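Local coordinates for protein vaginolysin (Gardnerella vaginalis, PDB 5IMY) that probably binds cholesterol in host membranes and lyses the cells as a pore-forming toxin of the cholesterol-dependent cytolysin family, at residues S275-A280 with T295-I300; M265-D270 with D327-L332; Y169-A174 with Q210-K215; Q68-T73 with E371-S376. One frame throughout, in Å; residues are numbered along the deposited sequence.

Contact 1 of 4, residues S275-A280 with T295-I300; sequences STDFQA and TEFHRI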
loop_
_atom_site.group_PDB
_atom_site.type_symbol
_atom_site.label_atom_id
_atom_site.label_comp_id
_atom_site.label_asym_id
_atom_site.label_seq_id
_atom_site.Cartn_x
_atom_site.Cartn_y
_atom_site.Cartn_z
ATOM N N SER A 275 10.745 -12.942 1.917
ATOM C CA SER A 275 9.527 -13.147 1.152
ATOM C C SER A 275 8.296 -13.041 2.039
ATOM O O SER A 275 8.305 -13.479 3.193
ATOM C CB SER A 275 9.553 -14.521 0.477
ATOM O OG SER A 275 8.288 -14.848 -0.068
ATOM N N THR A 276 7.238 -12.456 1.492
ATOM C CA THR A 276 5.901 -12.693 2.015
ATOM C C THR A 276 5.576 -14.162 1.743
ATOM O O THR A 276 6.426 -14.940 1.306
ATOM C CB THR A 276 4.893 -11.728 1.393
ATOM O OG1 THR A 276 3.597 -11.962 1.957
ATOM C CG2 THR A 276 4.826 -11.899 -0.120
ATOM N N ASP A 277 4.341 -14.573 2.011
ATOM C CA ASP A 277 3.923 -15.967 1.883
ATOM C C ASP A 277 4.626 -16.877 2.882
ATOM O O ASP A 277 4.336 -18.081 2.909
ATOM C CB ASP A 277 4.161 -16.526 0.470
ATOM C CG ASP A 277 3.246 -15.910 -0.568
ATOM O OD1 ASP A 277 3.582 -14.829 -1.097
ATOM O OD2 ASP A 277 2.192 -16.511 -0.862
ATOM N N PHE A 278 5.542 -16.354 3.702
ATOM C CA PHE A 278 6.242 -17.191 4.670
ATOM C C PHE A 278 5.267 -17.811 5.663
ATOM O O PHE A 278 5.309 -19.019 5.922
ATOM C CB PHE A 278 7.302 -16.365 5.400
ATOM C CG PHE A 278 8.026 -17.124 6.475
ATOM C CD1 PHE A 278 8.786 -18.237 6.160
ATOM C CD2 PHE A 278 7.951 -16.722 7.798
ATOM C CE1 PHE A 278 9.452 -18.939 7.143
ATOM C CE2 PHE A 278 8.618 -17.420 8.787
ATOM C CZ PHE A 278 9.370 -18.529 8.459
ATOM N N GLN A 279 4.374 -16.994 6.228
ATOM C CA GLN A 279 3.394 -17.514 7.177
ATOM C C GLN A 279 2.515 -18.578 6.534
ATOM O O GLN A 279 2.218 -19.606 7.154
ATOM C CB GLN A 279 2.536 -16.377 7.728
ATOM C CG GLN A 279 3.258 -15.482 8.723
ATOM C CD GLN A 279 2.306 -14.763 9.663
ATOM O OE1 GLN A 279 2.655 -14.473 10.807
ATOM N NE2 GLN A 279 1.099 -14.468 9.187
ATOM N N ALA A 280 2.083 -18.351 5.293
ATOM C CA ALA A 280 1.254 -19.340 4.613
ATOM C C ALA A 280 2.041 -20.604 4.295
ATOM O O ALA A 280 1.473 -21.702 4.292
ATOM C CB ALA A 280 0.668 -18.745 3.334
ATOM N N THR A 295 8.097 -25.875 -6.322
ATOM C CA THR A 295 8.502 -24.499 -6.594
ATOM C C THR A 295 7.930 -23.524 -5.566
ATOM O O THR A 295 8.668 -23.016 -4.717
ATOM C CB THR A 295 8.065 -24.052 -8.000
ATOM O OG1 THR A 295 6.638 -23.931 -8.050
ATOM C CG2 THR A 295 8.524 -25.027 -9.083
ATOM N N GLU A 296 6.618 -23.273 -5.629
ATOM C CA GLU A 296 5.960 -22.178 -4.912
ATOM C C GLU A 296 6.503 -21.968 -3.499
ATOM O O GLU A 296 7.541 -21.320 -3.322
ATOM C CB GLU A 296 4.448 -22.425 -4.868
ATOM C CG GLU A 296 3.648 -21.290 -4.229
ATOM C CD GLU A 296 2.154 -21.440 -4.434
ATOM O OE1 GLU A 296 1.596 -22.476 -4.013
ATOM O OE2 GLU A 296 1.538 -20.523 -5.020
ATOM N N PHE A 297 5.800 -22.475 -2.483
ATOM C CA PHE A 297 6.317 -22.440 -1.120
ATOM C C PHE A 297 7.539 -23.325 -0.952
ATOM O O PHE A 297 8.245 -23.200 0.054
ATOM C CB PHE A 297 5.245 -22.893 -0.126
ATOM C CG PHE A 297 3.991 -22.069 -0.155
ATOM C CD1 PHE A 297 4.046 -20.687 -0.200
ATOM C CD2 PHE A 297 2.751 -22.685 -0.132
ATOM C CE1 PHE A 297 2.886 -19.936 -0.222
ATOM C CE2 PHE A 297 1.591 -21.940 -0.154
ATOM C CZ PHE A 297 1.658 -20.564 -0.199
ATOM N N HIS A 298 7.792 -24.216 -1.911
ATOM C CA HIS A 298 8.888 -25.168 -1.791
ATOM C C HIS A 298 10.191 -24.463 -1.444
ATOM O O HIS A 298 10.918 -24.889 -0.542
ATOM C CB HIS A 298 9.027 -25.955 -3.095
ATOM C CG HIS A 298 9.941 -27.135 -2.991
ATOM N ND1 HIS A 298 11.105 -27.241 -3.721
ATOM C CD2 HIS A 298 9.865 -28.257 -2.238
ATOM C CE1 HIS A 298 11.706 -28.379 -3.422
ATOM N NE2 HIS A 298 10.974 -29.015 -2.525
ATOM N N ARG A 299 10.489 -23.359 -2.133
ATOM C CA ARG A 299 11.782 -22.704 -1.955
ATOM C C ARG A 299 11.925 -22.102 -0.563
ATOM O O ARG A 299 13.025 -22.104 -0.001
ATOM C CB ARG A 299 11.980 -21.625 -3.021
ATOM C CG ARG A 299 11.567 -22.059 -4.417
ATOM C CD ARG A 299 12.282 -21.273 -5.501
ATOM N NE ARG A 299 12.027 -19.837 -5.409
ATOM C CZ ARG A 299 11.015 -19.207 -6.001
ATOM N NH1 ARG A 299 10.137 -19.875 -6.740
ATOM N NH2 ARG A 299 10.880 -17.895 -5.853
ATOM N N ILE A 300 10.836 -21.585 0.008
ATOM C CA ILE A 300 10.902 -21.028 1.355
ATOM C C ILE A 300 11.205 -22.125 2.367
ATOM O O ILE A 300 11.980 -21.920 3.310
ATOM C CB ILE A 300 9.592 -20.294 1.694
ATOM C CG1 ILE A 300 9.273 -19.228 0.637
ATOM C CG2 ILE A 300 9.669 -19.666 3.084
ATOM C CD1 ILE A 300 10.419 -18.275 0.331
#

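Contact 2 of 4, residues M265-D270 with D327-L332; sequences MYVKFD and DTLKAL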
loop_
_atom_site.group_PDB
_atom_site.type_symbol
_atom_site.label_atom_id
_atom_site.label_comp_id
_atom_site.label_asym_id
_atom_site.label_seq_id
_atom_site.Cartn_x
_atom_site.Cartn_y
_atom_site.Cartn_z
ATOM N N MET A 265 4.993 -29.403 22.749
ATOM C CA MET A 265 6.280 -28.846 22.362
ATOM C C MET A 265 6.084 -27.480 21.721
ATOM O O MET A 265 5.023 -27.179 21.166
ATOM C CB MET A 265 7.027 -29.772 21.394
ATOM C CG MET A 265 6.304 -30.033 20.086
ATOM S SD MET A 265 7.342 -30.920 18.910
ATOM C CE MET A 265 6.304 -30.853 17.458
ATOM N N TYR A 266 7.130 -26.662 21.801
ATOM C CA TYR A 266 7.188 -25.364 21.147
ATOM C C TYR A 266 8.187 -25.423 19.999
ATOM O O TYR A 266 9.278 -25.981 20.146
ATOM C CB TYR A 266 7.596 -24.269 22.135
ATOM C CG TYR A 266 6.453 -23.737 22.966
ATOM C CD1 TYR A 266 5.721 -22.637 22.543
ATOM C CD2 TYR A 266 6.105 -24.330 24.171
ATOM C CE1 TYR A 266 4.674 -22.143 23.293
ATOM C CE2 TYR A 266 5.058 -23.841 24.931
ATOM C CZ TYR A 266 4.346 -22.746 24.487
ATOM O OH TYR A 266 3.301 -22.250 25.234
ATOM N N VAL A 267 7.815 -24.842 18.861
ATOM C CA VAL A 267 8.625 -24.897 17.650
ATOM C C VAL A 267 8.835 -23.483 17.133
ATOM O O VAL A 267 7.881 -22.702 17.040
ATOM C CB VAL A 267 7.970 -25.771 16.563
ATOM C CG1 VAL A 267 8.897 -25.901 15.363
ATOM C CG2 VAL A 267 7.623 -27.143 17.121
ATOM N N LYS A 268 10.079 -23.160 16.790
ATOM C CA LYS A 268 10.433 -21.886 16.179
ATOM C C LYS A 268 10.818 -22.130 14.727
ATOM O O LYS A 268 11.795 -22.837 14.453
ATOM C CB LYS A 268 11.584 -21.216 16.930
ATOM C CG LYS A 268 12.078 -19.918 16.287
ATOM C CD LYS A 268 13.312 -19.358 16.988
ATOM C CE LYS A 268 14.547 -20.219 16.745
ATOM N NZ LYS A 268 15.751 -19.694 17.443
ATOM N N PHE A 269 10.050 -21.558 13.805
ATOM C CA PHE A 269 10.408 -21.518 12.394
ATOM C C PHE A 269 10.994 -20.150 12.084
ATOM O O PHE A 269 10.371 -19.127 12.387
ATOM C CB PHE A 269 9.195 -21.755 11.493
ATOM C CG PHE A 269 8.449 -23.021 11.783
ATOM C CD1 PHE A 269 8.668 -24.156 11.023
ATOM C CD2 PHE A 269 7.509 -23.071 12.798
ATOM C CE1 PHE A 269 7.976 -25.323 11.279
ATOM C CE2 PHE A 269 6.812 -24.233 13.058
ATOM C CZ PHE A 269 7.046 -25.361 12.297
ATOM N N ASP A 270 12.180 -20.125 11.481
ATOM C CA ASP A 270 12.729 -18.871 10.995
ATOM C C ASP A 270 13.492 -19.109 9.702
ATOM O O ASP A 270 13.984 -20.208 9.440
ATOM C CB ASP A 270 13.639 -18.187 12.037
ATOM C CG ASP A 270 14.861 -19.012 12.397
ATOM O OD1 ASP A 270 15.217 -19.935 11.639
ATOM O OD2 ASP A 270 15.481 -18.723 13.444
ATOM N N ASP A 327 11.442 -31.396 7.820
ATOM C CA ASP A 327 11.465 -32.844 8.003
ATOM C C ASP A 327 11.806 -33.224 9.439
ATOM O O ASP A 327 11.367 -34.275 9.919
ATOM C CB ASP A 327 12.451 -33.488 7.027
ATOM C CG ASP A 327 11.833 -33.761 5.668
ATOM O OD1 ASP A 327 10.607 -33.991 5.602
ATOM O OD2 ASP A 327 12.576 -33.748 4.663
ATOM N N THR A 328 12.586 -32.396 10.139
ATOM C CA THR A 328 12.761 -32.593 11.575
ATOM C C THR A 328 11.422 -32.490 12.291
ATOM O O THR A 328 11.075 -33.341 13.118
ATOM C CB THR A 328 13.750 -31.565 12.134
ATOM O OG1 THR A 328 15.069 -31.853 11.653
ATOM C CG2 THR A 328 13.754 -31.571 13.669
ATOM N N LEU A 329 10.655 -31.445 11.978
ATOM C CA LEU A 329 9.336 -31.272 12.576
ATOM C C LEU A 329 8.453 -32.489 12.328
ATOM O O LEU A 329 7.915 -33.081 13.269
ATOM C CB LEU A 329 8.679 -30.011 12.013
ATOM C CG LEU A 329 7.226 -29.742 12.411
ATOM C CD1 LEU A 329 7.151 -29.196 13.827
ATOM C CD2 LEU A 329 6.578 -28.793 11.418
ATOM N N LYS A 330 8.297 -32.879 11.060
ATOM C CA LYS A 330 7.347 -33.933 10.723
ATOM C C LYS A 330 7.713 -35.268 11.357
ATOM O O LYS A 330 6.827 -36.107 11.561
ATOM C CB LYS A 330 7.243 -34.075 9.203
ATOM C CG LYS A 330 6.842 -32.783 8.506
ATOM C CD LYS A 330 5.882 -33.013 7.351
ATOM C CE LYS A 330 4.504 -33.433 7.841
ATOM N NZ LYS A 330 3.450 -33.191 6.816
ATOM N N ALA A 331 8.989 -35.487 11.679
ATOM C CA ALA A 331 9.359 -36.685 12.424
ATOM C C ALA A 331 8.904 -36.590 13.875
ATOM O O ALA A 331 8.349 -37.549 14.423
ATOM C CB ALA A 331 10.869 -36.907 12.351
ATOM N N LEU A 332 9.125 -35.436 14.512
ATOM C CA LEU A 332 8.697 -35.258 15.896
ATOM C C LEU A 332 7.186 -35.391 16.037
ATOM O O LEU A 332 6.701 -35.883 17.061
ATOM C CB LEU A 332 9.160 -33.897 16.417
ATOM C CG LEU A 332 10.676 -33.691 16.493
ATOM C CD1 LEU A 332 11.003 -32.245 16.830
ATOM C CD2 LEU A 332 11.304 -34.631 17.513
#

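Contact 3 of 4, residues Y169-A174 with Q210-K215; sequences YDSASA and QIVNFK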
loop_
_atom_site.group_PDB
_atom_site.type_symbol
_atom_site.label_atom_id
_atom_site.label_comp_id
_atom_site.label_asym_id
_atom_site.label_seq_id
_atom_site.Cartn_x
_atom_site.Cartn_y
_atom_site.Cartn_z
ATOM N N TYR A 169 -2.830 -26.790 17.279
ATOM C CA TYR A 169 -1.658 -25.931 17.281
ATOM C C TYR A 169 -2.088 -24.475 17.228
ATOM O O TYR A 169 -3.102 -24.129 16.616
ATOM C CB TYR A 169 -0.719 -26.249 16.105
ATOM C CG TYR A 169 -1.315 -25.990 14.737
ATOM C CD1 TYR A 169 -1.269 -24.726 14.167
ATOM C CD2 TYR A 169 -1.909 -27.014 14.012
ATOM C CE1 TYR A 169 -1.808 -24.485 12.919
ATOM C CE2 TYR A 169 -2.450 -26.784 12.762
ATOM C CZ TYR A 169 -2.395 -25.517 12.222
ATOM O OH TYR A 169 -2.931 -25.275 10.977
ATOM N N ASP A 170 -1.302 -23.628 17.882
ATOM C CA ASP A 170 -1.504 -22.188 17.880
ATOM C C ASP A 170 -0.236 -21.524 17.371
ATOM O O ASP A 170 0.859 -21.800 17.874
ATOM C CB ASP A 170 -1.857 -21.676 19.279
ATOM C CG ASP A 170 -3.127 -22.299 19.822
ATOM O OD1 ASP A 170 -4.222 -21.794 19.501
ATOM O OD2 ASP A 170 -3.031 -23.296 20.569
ATOM N N SER A 171 -0.383 -20.665 16.370
ATOM C CA SER A 171 0.741 -20.016 15.719
ATOM C C SER A 171 0.740 -18.526 16.025
ATOM O O SER A 171 -0.290 -17.934 16.361
ATOM C CB SER A 171 0.692 -20.236 14.204
ATOM O OG SER A 171 1.023 -21.571 13.866
ATOM N N ALA A 172 1.919 -17.921 15.900
ATOM C CA ALA A 172 2.056 -16.482 16.063
ATOM C C ALA A 172 3.421 -16.062 15.549
ATOM O O ALA A 172 4.404 -16.785 15.721
ATOM C CB ALA A 172 1.889 -16.062 17.527
ATOM N N SER A 173 3.468 -14.896 14.913
ATOM C CA SER A 173 4.736 -14.333 14.477
ATOM C C SER A 173 5.492 -13.776 15.677
ATOM O O SER A 173 4.910 -13.124 16.547
ATOM C CB SER A 173 4.500 -13.232 13.446
ATOM O OG SER A 173 5.490 -13.253 12.434
ATOM N N ALA A 174 6.793 -14.046 15.730
ATOM C CA ALA A 174 7.628 -13.548 16.818
ATOM C C ALA A 174 7.887 -12.064 16.593
ATOM O O ALA A 174 8.615 -11.684 15.669
ATOM C CB ALA A 174 8.935 -14.331 16.898
ATOM N N GLN A 210 8.494 -17.655 13.149
ATOM C CA GLN A 210 7.170 -18.132 13.519
ATOM C C GLN A 210 7.294 -19.011 14.754
ATOM O O GLN A 210 8.177 -19.872 14.818
ATOM C CB GLN A 210 6.525 -18.920 12.371
ATOM C CG GLN A 210 5.020 -19.085 12.494
ATOM C CD GLN A 210 4.277 -17.775 12.326
ATOM O OE1 GLN A 210 4.838 -16.782 11.860
ATOM N NE2 GLN A 210 3.006 -17.764 12.709
ATOM N N ILE A 211 6.414 -18.790 15.727
ATOM C CA ILE A 211 6.363 -19.581 16.953
ATOM C C ILE A 211 5.056 -20.357 16.956
ATOM O O ILE A 211 3.989 -19.788 16.698
ATOM C CB ILE A 211 6.477 -18.694 18.206
ATOM C CG1 ILE A 211 7.754 -17.846 18.150
ATOM C CG2 ILE A 211 6.448 -19.547 19.470
ATOM C CD1 ILE A 211 9.040 -18.648 18.033
ATOM N N VAL A 212 5.138 -21.651 17.250
ATOM C CA VAL A 212 3.983 -22.540 17.175
ATOM C C VAL A 212 4.016 -23.490 18.363
ATOM O O VAL A 212 5.030 -24.149 18.612
ATOM C CB VAL A 212 3.960 -23.331 15.852
ATOM C CG1 VAL A 212 2.721 -24.212 15.773
ATOM C CG2 VAL A 212 4.017 -22.379 14.666
ATOM N N ASN A 213 2.906 -23.557 19.092
ATOM C CA ASN A 213 2.733 -24.496 20.194
ATOM C C ASN A 213 1.948 -25.695 19.679
ATOM O O ASN A 213 0.812 -25.542 19.221
ATOM C CB ASN A 213 2.003 -23.829 21.362
ATOM C CG ASN A 213 1.905 -24.724 22.583
ATOM O OD1 ASN A 213 2.744 -25.598 22.800
ATOM N ND2 ASN A 213 0.872 -24.509 23.389
ATOM N N PHE A 214 2.554 -26.878 19.736
ATOM C CA PHE A 214 1.900 -28.112 19.319
ATOM C C PHE A 214 1.464 -28.894 20.548
ATOM O O PHE A 214 2.272 -29.143 21.450
ATOM C CB PHE A 214 2.828 -28.973 18.461
ATOM C CG PHE A 214 3.029 -28.452 17.074
ATOM C CD1 PHE A 214 2.089 -28.694 16.085
ATOM C CD2 PHE A 214 4.160 -27.725 16.749
ATOM C CE1 PHE A 214 2.272 -28.216 14.804
ATOM C CE2 PHE A 214 4.349 -27.246 15.471
ATOM C CZ PHE A 214 3.404 -27.491 14.495
ATOM N N LYS A 215 0.191 -29.278 20.580
ATOM C CA LYS A 215 -0.366 -30.089 21.656
ATOM C C LYS A 215 -0.967 -31.350 21.056
ATOM O O LYS A 215 -1.902 -31.276 20.252
ATOM C CB LYS A 215 -1.423 -29.314 22.443
ATOM C CG LYS A 215 -0.848 -28.485 23.577
ATOM C CD LYS A 215 -1.888 -27.563 24.184
ATOM C CE LYS A 215 -1.308 -26.792 25.354
ATOM N NZ LYS A 215 -2.178 -25.660 25.772
#

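Contact 4 of 4, residues Q68-T73 with E371-S376; sequences QKKNIT and ETKVSS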
loop_
_atom_site.group_PDB
_atom_site.type_symbol
_atom_site.label_atom_id
_atom_site.label_comp_id
_atom_site.label_asym_id
_atom_site.label_seq_id
_atom_site.Cartn_x
_atom_site.Cartn_y
_atom_site.Cartn_z
ATOM N N GLN A 68 4.474 -1.008 12.179
ATOM C CA GLN A 68 3.201 -0.378 12.487
ATOM C C GLN A 68 2.665 -0.965 13.782
ATOM O O GLN A 68 2.855 -2.151 14.061
ATOM C CB GLN A 68 2.192 -0.569 11.346
ATOM C CG GLN A 68 1.402 -1.863 11.413
ATOM C CD GLN A 68 0.967 -2.347 10.046
ATOM O OE1 GLN A 68 0.216 -1.673 9.340
ATOM N NE2 GLN A 68 1.451 -3.523 9.660
ATOM N N LYS A 69 2.003 -0.124 14.569
ATOM C CA LYS A 69 1.517 -0.524 15.881
ATOM C C LYS A 69 0.247 -1.352 15.726
ATOM O O LYS A 69 -0.732 -0.894 15.127
ATOM C CB LYS A 69 1.264 0.710 16.744
ATOM C CG LYS A 69 0.627 0.417 18.094
ATOM C CD LYS A 69 -0.892 0.482 18.038
ATOM C CE LYS A 69 -1.477 0.748 19.413
ATOM N NZ LYS A 69 -2.667 -0.097 19.691
ATOM N N LYS A 70 0.266 -2.564 16.266
ATOM C CA LYS A 70 -0.887 -3.452 16.269
ATOM C C LYS A 70 -1.263 -3.805 17.703
ATOM O O LYS A 70 -0.632 -3.368 18.667
ATOM C CB LYS A 70 -0.604 -4.726 15.468
ATOM C CG LYS A 70 -0.483 -4.514 13.980
ATOM C CD LYS A 70 -0.801 -5.796 13.243
ATOM C CE LYS A 70 -0.525 -5.665 11.764
ATOM N NZ LYS A 70 0.544 -6.598 11.375
ATOM N N ASN A 71 -2.311 -4.613 17.827
ATOM C CA ASN A 71 -2.760 -5.130 19.108
ATOM C C ASN A 71 -3.164 -6.583 18.927
ATOM O O ASN A 71 -3.768 -6.943 17.914
ATOM C CB ASN A 71 -3.941 -4.319 19.656
ATOM C CG ASN A 71 -4.698 -5.056 20.742
ATOM O OD1 ASN A 71 -4.378 -4.946 21.924
ATOM N ND2 ASN A 71 -5.712 -5.816 20.342
ATOM N N ILE A 72 -2.821 -7.415 19.906
ATOM C CA ILE A 72 -3.240 -8.811 19.936
ATOM C C ILE A 72 -4.153 -8.999 21.137
ATOM O O ILE A 72 -3.824 -8.565 22.246
ATOM C CB ILE A 72 -2.039 -9.774 20.004
ATOM C CG1 ILE A 72 -2.533 -11.228 19.907
ATOM C CG2 ILE A 72 -1.195 -9.503 21.258
ATOM C CD1 ILE A 72 -1.841 -12.213 20.829
ATOM N N THR A 73 -5.305 -9.624 20.909
ATOM C CA THR A 73 -6.208 -10.037 21.974
ATOM C C THR A 73 -6.445 -11.532 21.834
ATOM O O THR A 73 -6.763 -12.012 20.742
ATOM C CB THR A 73 -7.540 -9.283 21.915
ATOM O OG1 THR A 73 -7.294 -7.875 21.840
ATOM C CG2 THR A 73 -8.383 -9.582 23.153
ATOM N N GLU A 371 4.497 -4.528 15.012
ATOM C CA GLU A 371 4.856 -5.600 14.097
ATOM C C GLU A 371 5.679 -5.048 12.942
ATOM O O GLU A 371 5.387 -3.974 12.410
ATOM C CB GLU A 371 3.618 -6.309 13.545
ATOM C CG GLU A 371 3.979 -7.535 12.709
ATOM C CD GLU A 371 2.782 -8.233 12.106
ATOM O OE1 GLU A 371 2.219 -9.134 12.764
ATOM O OE2 GLU A 371 2.393 -7.872 10.974
ATOM N N THR A 372 6.712 -5.794 12.561
ATOM C CA THR A 372 7.516 -5.498 11.383
ATOM C C THR A 372 7.214 -6.520 10.302
ATOM O O THR A 372 7.207 -7.728 10.565
ATOM C CB THR A 372 9.008 -5.519 11.704
ATOM O OG1 THR A 372 9.277 -4.522 12.686
ATOM C CG2 THR A 372 9.836 -5.232 10.457
ATOM N N LYS A 373 6.961 -6.031 9.098
ATOM C CA LYS A 373 6.855 -6.866 7.916
ATOM C C LYS A 373 7.999 -6.537 6.971
ATOM O O LYS A 373 8.647 -5.493 7.085
ATOM C CB LYS A 373 5.512 -6.666 7.214
ATOM C CG LYS A 373 4.372 -7.466 7.815
ATOM C CD LYS A 373 3.089 -7.231 7.038
ATOM C CE LYS A 373 1.876 -7.730 7.793
ATOM N NZ LYS A 373 1.083 -6.595 8.327
ATOM N N VAL A 374 8.246 -7.442 6.031
ATOM C CA VAL A 374 9.381 -7.322 5.126
ATOM C C VAL A 374 8.963 -7.788 3.739
ATOM O O VAL A 374 8.188 -8.738 3.597
ATOM C CB VAL A 374 10.595 -8.127 5.640
ATOM C CG1 VAL A 374 10.345 -9.630 5.520
ATOM C CG2 VAL A 374 11.860 -7.714 4.904
ATOM N N SER A 375 9.479 -7.109 2.718
ATOM C CA SER A 375 9.257 -7.495 1.333
ATOM C C SER A 375 10.480 -7.087 0.528
ATOM O O SER A 375 11.219 -6.177 0.909
ATOM C CB SER A 375 7.992 -6.845 0.759
ATOM O OG SER A 375 7.634 -7.429 -0.480
ATOM N N SER A 376 10.689 -7.770 -0.596
ATOM C CA SER A 376 11.893 -7.544 -1.380
ATOM C C SER A 376 11.647 -7.904 -2.837
ATOM O O SER A 376 10.799 -8.744 -3.149
ATOM C CB SER A 376 13.067 -8.368 -0.840
ATOM O OG SER A 376 12.889 -9.747 -1.115
#

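Contact 1 of 4, residues S275-A280 with T295-I300
Ile300 and Phe297 bring helix 298-301 and the turn before it against the start of helix 278-286 and the residues leading into it. Both short helices belong to the segment between two core strands of the sheet, which in cholesterol-dependent cytolysins is the kind of helical cluster that probably unfolds into a membrane-spanning hairpin. The tight part lies around Ile300 and Phe297. Ile300 CG2, anti to the backbone N, reaches the rim of the Phe278 ring in the ring plane, 3.5 Å from Phe278 CD1, while Ile300 CD1 touches Ser275 CB at 3.9 Å. Phe278 is buried further by Gln208 and Thr304. Ala280 CB stands 4.1 Å from Phe297 CZ, and Glu296 CG lies over the centre of one face of the Phe297 ring.

The looser side is the polar margin of Asp277 and Glu296. No hydrogen bond spans the two segments, and the like-charged carboxylates are not in contact, Asp277 OD2 lying 5.8 Å from Glu296 OE2. This side faces a chain of another protein, whose basic side chains pack on Thr276 and Asp277. The Asp277 and Phe297 side chains cross at about a right angle, carboxylate and ring planes 43° apart, with Asp277 OD2 at the ring edge, 3.6 Å from Phe297 CE1.

Contact 2 of 4, residues M265-D270 with D327-L332
Leu329 of helix 326-335 fits against Met265, Val267 and Phe269, which line one side of strand 263-271, and it has the most surface buried here. The strand and helix segments run nearly antiparallel, at 164°, with their axes 11.0 Å apart, a spacing bridged entirely by apolar side chains. CG of Leu329 is anti to the backbone N and points toward the strand, and chi2 (77°) then spreads the two methyls over different partners. CD1 rests on the Val267 branches, 3.9 Å from Val267 CG2. CD2 comes in the ring plane to the edge of Phe269, 3.6 Å from Phe269 CZ, the two side chains crossing at about a right angle.

Met265, second in buried surface, sends an extended chain toward the helix from a CG held between the backbone N and the carbonyl carbon (chi1 61°). Its terminal methyl CE lies 4.1 Å from Leu329 CD1, and its sulphur SD reaches Leu332 CB at 4.3 Å. No hydrogen bond crosses between the segments.

The arrangement is a helix laid on a face of the central antiparallel sheet of the cytolysin fold. Strand 263-271 runs between strands 208-223 and 305-311, Ile310 and Val306 of the latter extending the apolar surface; Ile326 and Ile333 of the helix add to it, and Arg263, at the start of the strand, hydrogen-bonds to the carbonyl oxygen of Leu332.

Contact 3 of 4, residues Y169-A174 with Q210-K215
Tyr169 and Val212 meet with first torsions that differ: Tyr169 CG stands between the backbone N and the carbonyl carbon (chi1 64°), whereas Val212 CG1 is anti to the backbone N (chi1 -178°). That places Val212 CG1 over one face of the Phe214 ring, offset toward its rim and 3.4 Å above the plane; the same methyl is 4.0 Å from Tyr169 CB. Tyr169 CB in turn lies 3.7 Å from Phe214 CD1. The other Val212 branch, CG2, makes a close non-bonded contact of 3.2 Å with Ser171 OG, whose weak hydrogen bond is to Glu283. Tyr169, Ser171, Val212 and Phe214 share one face of the sheet.

The two strands are antiparallel neighbours in the core sheet of the cytolysin fold. Asp170 with Asn213 and Ala172 with Ile211 are its hydrogen-bonded pairs here, alternating with the non-hydrogen-bonded pairs Tyr169 with Phe214, Ser171 with Val212 and Ser173 with Gln210. Asp170 O accepts from Asn213 N at 3.0 Å and is also approached by the CA of Val212. At the other pair Ile211 N bonds to Ala172 O at 2.8 Å.

Helix 278-286 covers the face with Tyr169 and Phe214, Ile286 touching both side chains. The face with Asp170, Ala172, Ile211 and Asn213 receives helix 177-184, chiefly through Phe184. Within the strand, Ser171 N is hydrogen-bonded to an acidic side chain of another protein. Just past the strand end, Ala174 CB closes on Ile211 CG1 at 3.9 Å.

Contact 4 of 4, residues Q68-T73 with E371-S376
Gln68 and Glu371 are joined by their backbones as an antiparallel hydrogen-bonded pair. Gln68 N donates to Glu371 O at 3.1 Å, and Glu371 N returns a bond to Gln68 O at 3.0 Å. Away from this pair the two segments diverge, their directions differing by 122°, and each continues its pairing with earlier or later residues of the partner strand: Lys70 with Tyr369, Lys373 with Glu66.

Charge makes up the other group. Glu371, extended beyond a CG that is anti to the backbone N, carries its carboxylate toward the ammonium groups of Lys70 and Lys373, and the three form a salt-bridge network whose details are uncertain. Lys70 NZ and Glu371 OE2 are modelled too close together, so the position of each is doubtful, and the weak bond from Lys373 NZ to Glu371 OE2 is correspondingly less sure. At the margin, Lys373 packs on Glu404 of the second subunit.

Two long, strongly twisted antiparallel strands, 62-76 and 363-389, are paired here in the mixed sheet that runs along the elongated body of this toxin, consistent with the long bent sheet of the cholesterol-dependent cytolysin fold.

Contacts 2 and 3 share the antiparallel core sheet, their centres about 10 Å apart: strands 263-271 and 208-223 are neighbours, with probable backbone hydrogen bonds between them. Contact 1 lies about 17 Å from each by centres and touches both, Phe278 meeting strand 263-271 and Gln279 meeting Gln210 and Ser173. Along the chain contact 3 closes before contact 2 opens, and contact 1 is nested inside the loop of contact 2. Contact 4, on the separate mixed sheet, encloses all three; its centre is about 24 Å from that of contact 2. As in related cytolysins, the helical segments 177-203 and 278-301, which flank the core strands, probably rearrange during pore formation.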